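Side-chain contacts in putative hydrolase (Bacteroides ovatus, PDB 4HBS), which is of unconfirmed function but is a putative hydrolase built as a five-bladed beta-propeller, probably related to the beta-fructosidase group of glycosidases: residues T64-G69 with Y196-K201; T377-S380 with D384-N387. All coordinates share one frame; numbering follows the deposited sequence.

Contact 1: residues T64-G69 with Y196-K201; sequences TGLPDG and YSLEGK
Leu66 and Pro67 meet Leu198 where two loops draw together, each loop following a strand. The backbones stay well apart: the nearest pair of CA atoms, Asp68 CA and Leu198 CA, is 8.4 Å apart, and side chains bridge the interval. Residues 66-69 form a type I beta turn between strands 60-65 and 71-75, its closing bond from Gly69 N to Leu66 O weak. On the other side the chain leaves strand 187-197 through an ST turn, in which Ser197 OG accepts from Glu199 N at 3.1 Å.

Leu198 carries the contact with both branches. Its CD1 methyl lies 3.9 Å from Pro67 CD, the ring carbon next to the proline nitrogen, while its CD2 sits 4.1 Å from Leu66 CD2. In both leucines CG stands anti to the carbonyl carbon (chi1 -62° in Leu66, -57° in Leu198), which sends the two forks toward each other at a slant; against the proline, Leu198 runs at about a right angle. Ile165 and Met208 add to the apolar cluster. Asp68 lies at the exposed edge of the contact and turns its OD2 to the hydroxyl of Tyr207, while OD1 accepts from Asn70 N.

Contact between the segments is thus apolar, joining the loops that follow strands of two propeller sheets through leucine methyls and a proline ring carbon, whereas the acidic group at the margin bonds to residues beyond both segments.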
# COMPACT_ATOMS: atom_id res chain seq x y z
N THR A 64 6.34 -4.30 4.91
CA THR A 64 6.37 -4.51 6.34
C THR A 64 7.70 -5.14 6.66
O THR A 64 7.88 -6.33 6.38
CB THR A 64 5.18 -5.38 6.81
OG1 THR A 64 3.98 -4.61 6.73
CG2 THR A 64 5.33 -5.90 8.25
N GLY A 65 8.63 -4.35 7.19
CA GLY A 65 9.93 -4.87 7.59
C GLY A 65 9.73 -5.94 8.65
O GLY A 65 8.86 -5.79 9.52
N LEU A 66 10.47 -7.07 8.53
CA LEU A 66 10.35 -8.19 9.46
C LEU A 66 11.52 -8.21 10.43
O LEU A 66 12.54 -7.57 10.16
CB LEU A 66 10.26 -9.52 8.68
CG LEU A 66 9.05 -9.66 7.75
CD1 LEU A 66 9.11 -10.95 7.00
CD2 LEU A 66 7.76 -9.56 8.51
N PRO A 67 11.43 -8.94 11.56
CA PRO A 67 12.56 -8.94 12.52
C PRO A 67 13.81 -9.71 12.07
O PRO A 67 14.87 -9.53 12.68
CB PRO A 67 11.95 -9.59 13.78
CG PRO A 67 10.49 -9.68 13.53
CD PRO A 67 10.31 -9.77 12.06
N ASP A 68 13.71 -10.56 11.02
CA ASP A 68 14.85 -11.35 10.51
C ASP A 68 15.62 -10.63 9.37
O ASP A 68 16.50 -11.25 8.76
CB ASP A 68 14.37 -12.75 10.04
CG ASP A 68 13.14 -12.75 9.15
OD1 ASP A 68 13.09 -11.93 8.20
OD2 ASP A 68 12.20 -13.52 9.44
N GLY A 69 15.30 -9.36 9.10
CA GLY A 69 15.97 -8.58 8.07
C GLY A 69 15.27 -8.58 6.72
O GLY A 69 15.65 -7.81 5.85
N TYR A 196 0.49 -14.85 10.38
CA TYR A 196 1.49 -15.56 9.59
C TYR A 196 2.72 -15.97 10.44
O TYR A 196 3.17 -15.20 11.29
CB TYR A 196 1.95 -14.66 8.43
CG TYR A 196 0.87 -14.40 7.40
CD1 TYR A 196 0.66 -15.28 6.34
CD2 TYR A 196 0.04 -13.29 7.50
CE1 TYR A 196 -0.35 -15.06 5.41
CE2 TYR A 196 -0.96 -13.05 6.57
CZ TYR A 196 -1.17 -13.94 5.53
OH TYR A 196 -2.18 -13.69 4.63
N SER A 197 3.29 -17.16 10.17
CA SER A 197 4.48 -17.61 10.89
C SER A 197 5.73 -16.99 10.29
O SER A 197 5.77 -16.73 9.09
CB SER A 197 4.60 -19.12 10.86
OG SER A 197 5.83 -19.56 11.41
N LEU A 198 6.76 -16.78 11.13
CA LEU A 198 8.06 -16.24 10.71
C LEU A 198 9.17 -17.27 11.02
O LEU A 198 10.35 -16.92 11.13
CB LEU A 198 8.33 -14.90 11.44
CG LEU A 198 7.27 -13.81 11.24
CD1 LEU A 198 7.56 -12.60 12.11
CD2 LEU A 198 7.18 -13.38 9.80
N GLU A 199 8.78 -18.55 11.10
CA GLU A 199 9.64 -19.69 11.39
C GLU A 199 10.21 -20.20 10.05
O GLU A 199 9.44 -20.48 9.14
CB GLU A 199 8.80 -20.77 12.11
CG GLU A 199 9.52 -22.08 12.44
CD GLU A 199 8.62 -23.29 12.60
OE1 GLU A 199 7.39 -23.17 12.37
OE2 GLU A 199 9.15 -24.37 12.94
N GLY A 200 11.53 -20.32 9.95
CA GLY A 200 12.20 -20.80 8.75
C GLY A 200 12.80 -19.69 7.92
O GLY A 200 13.17 -18.63 8.45
N LYS A 201 12.92 -19.94 6.61
CA LYS A 201 13.46 -19.00 5.62
C LYS A 201 12.47 -18.93 4.45
O LYS A 201 11.79 -19.92 4.20
CB LYS A 201 14.83 -19.49 5.15
CG LYS A 201 15.88 -19.40 6.25
CD LYS A 201 17.30 -19.61 5.74
CE LYS A 201 18.36 -19.17 6.73
NZ LYS A 201 19.68 -18.96 6.07

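Contact 2: residues T377-S380 with D384-N387; sequences TDCS and DNFN. With GOL (glycerol), chain E.
Cys379 brings its sulfur up to Asp384 and Asn385, as the loop doubles back on itself after only a few residues. SG lies 3.6 Å from Asn385 OD1 and 3.9 Å from Asp384 CB, so it meets the amide group of one residue and the methylene of the other. With chi1 at 54°, SG stands between the backbone N and the carbonyl carbon of its own residue, on the side that faces the 3-10 segment that takes in Asp384 and Asn385. At 2.8 Å resolution these separations establish close packing and no more.

A glycerol molecule, probably from the crystallisation liquor, adds a polar link between the segments. Its O1 donates to Cys379 O at 3.0 Å, and the same O1 receives a weak bond from Asn385 ND2 at 3.4 Å, with an N-H...O angle of 152°. Its O2 donates a weak bond to Ser380 O at 3.5 Å. Asp378 comes alongside the carbon chain, with OD2 3.5 Å from C3 of this glycerol, and OD2 is hydrogen-bonded to O3 of a second glycerol.

The second shell sets the asparagine. Asn385 ND2 gives its stronger bond to Phe382 O, within the short link between the segments, and this helps fix how the amide is turned. Asn385 O accepts from Arg89 NE, while Phe394 touches Cys379 and Tyr395 touches Asn385.

The whole contact lies in the loop between strands 371-377 and 399-403 of a five-stranded antiparallel sheet. Thr377, at the end of the first strand, bonds through OG1 to Phe394 O, and Asp378 pairs by backbone with Gln354, just ahead of neighbouring strand 356-361. Arg89 brings in strand 88-93.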
# COMPACT_ATOMS: atom_id res chain seq x y z
N THR A 377 -0.75 2.78 -10.90
CA THR A 377 -1.30 3.51 -12.04
C THR A 377 -2.21 2.60 -12.82
O THR A 377 -2.16 1.39 -12.65
CB THR A 377 -0.22 4.18 -12.88
OG1 THR A 377 0.90 3.30 -12.99
CG2 THR A 377 0.21 5.50 -12.28
N ASP A 378 -3.05 3.21 -13.64
CA ASP A 378 -4.17 2.63 -14.40
C ASP A 378 -4.23 3.15 -15.81
O ASP A 378 -3.97 4.34 -16.00
CB ASP A 378 -5.46 3.21 -13.72
CG ASP A 378 -6.50 2.32 -13.16
OD1 ASP A 378 -6.17 1.18 -12.79
OD2 ASP A 378 -7.62 2.81 -12.94
N CYS A 379 -4.74 2.37 -16.78
CA CYS A 379 -5.07 2.90 -18.11
C CYS A 379 -6.61 2.79 -18.24
O CYS A 379 -7.21 1.95 -17.56
CB CYS A 379 -4.33 2.19 -19.24
SG CYS A 379 -4.51 0.40 -19.24
N SER A 380 -7.25 3.70 -18.99
CA SER A 380 -8.72 3.75 -19.09
C SER A 380 -9.33 2.42 -19.51
O SER A 380 -10.27 1.94 -18.87
CB SER A 380 -9.17 4.82 -20.08
OG SER A 380 -8.56 6.08 -19.80
N ASP A 384 -5.70 -2.58 -22.74
CA ASP A 384 -4.42 -1.92 -23.03
C ASP A 384 -3.30 -2.39 -22.06
O ASP A 384 -2.15 -1.98 -22.24
CB ASP A 384 -4.57 -0.39 -23.05
CG ASP A 384 -5.36 0.10 -24.26
OD1 ASP A 384 -5.28 -0.54 -25.33
OD2 ASP A 384 -6.00 1.16 -24.16
N ASN A 385 -3.62 -3.28 -21.09
CA ASN A 385 -2.66 -3.94 -20.22
C ASN A 385 -2.05 -5.15 -20.94
O ASN A 385 -1.23 -5.82 -20.33
CB ASN A 385 -3.33 -4.40 -18.90
CG ASN A 385 -3.80 -3.25 -18.03
OD1 ASN A 385 -3.01 -2.42 -17.57
ND2 ASN A 385 -5.10 -3.17 -17.80
N PHE A 386 -2.44 -5.45 -22.23
CA PHE A 386 -1.92 -6.60 -23.00
C PHE A 386 -1.62 -6.30 -24.47
O PHE A 386 -2.13 -5.35 -25.05
CB PHE A 386 -2.97 -7.73 -23.03
CG PHE A 386 -3.59 -8.09 -21.71
CD1 PHE A 386 -4.67 -7.38 -21.21
CD2 PHE A 386 -3.14 -9.20 -21.00
CE1 PHE A 386 -5.24 -7.71 -19.99
CE2 PHE A 386 -3.73 -9.55 -19.79
CZ PHE A 386 -4.76 -8.79 -19.28
N ASN A 387 -0.83 -7.21 -25.07
CA ASN A 387 -0.54 -7.36 -26.49
C ASN A 387 -0.03 -6.14 -27.30
O ASN A 387 -0.01 -6.23 -28.52
CB ASN A 387 -1.80 -7.87 -27.19
CG ASN A 387 -2.19 -9.26 -26.74
OD1 ASN A 387 -1.38 -10.05 -26.24
ND2 ASN A 387 -3.45 -9.60 -26.89
C1 GOL E . -7.98 -0.72 -15.42
O1 GOL E . -7.21 -0.85 -16.61
C2 GOL E . -9.23 0.12 -15.64
O2 GOL E . -10.16 -0.60 -16.46
C3 GOL E . -9.88 0.48 -14.33
O3 GOL E . -10.87 1.48 -14.49

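How the contacts relate
Both contacts lie in the DUF5005 region and come in series along the chain, contact 1 closing before contact 2 opens. Their centres are about 34 Å apart and their nearest atoms about 19 Å, so they do not touch. Contact 1 works between sheets: it joins the loop after strand 60-65 to the loop after strand 187-197, two different four-stranded antiparallel sheets. Contact 2 is local, confined to the loop between strands 371-377 and 399-403 of a third sheet, which has five strands. Together they represent two scales of packing in the propeller: between loops of different sheets, far apart in sequence, and within a single loop.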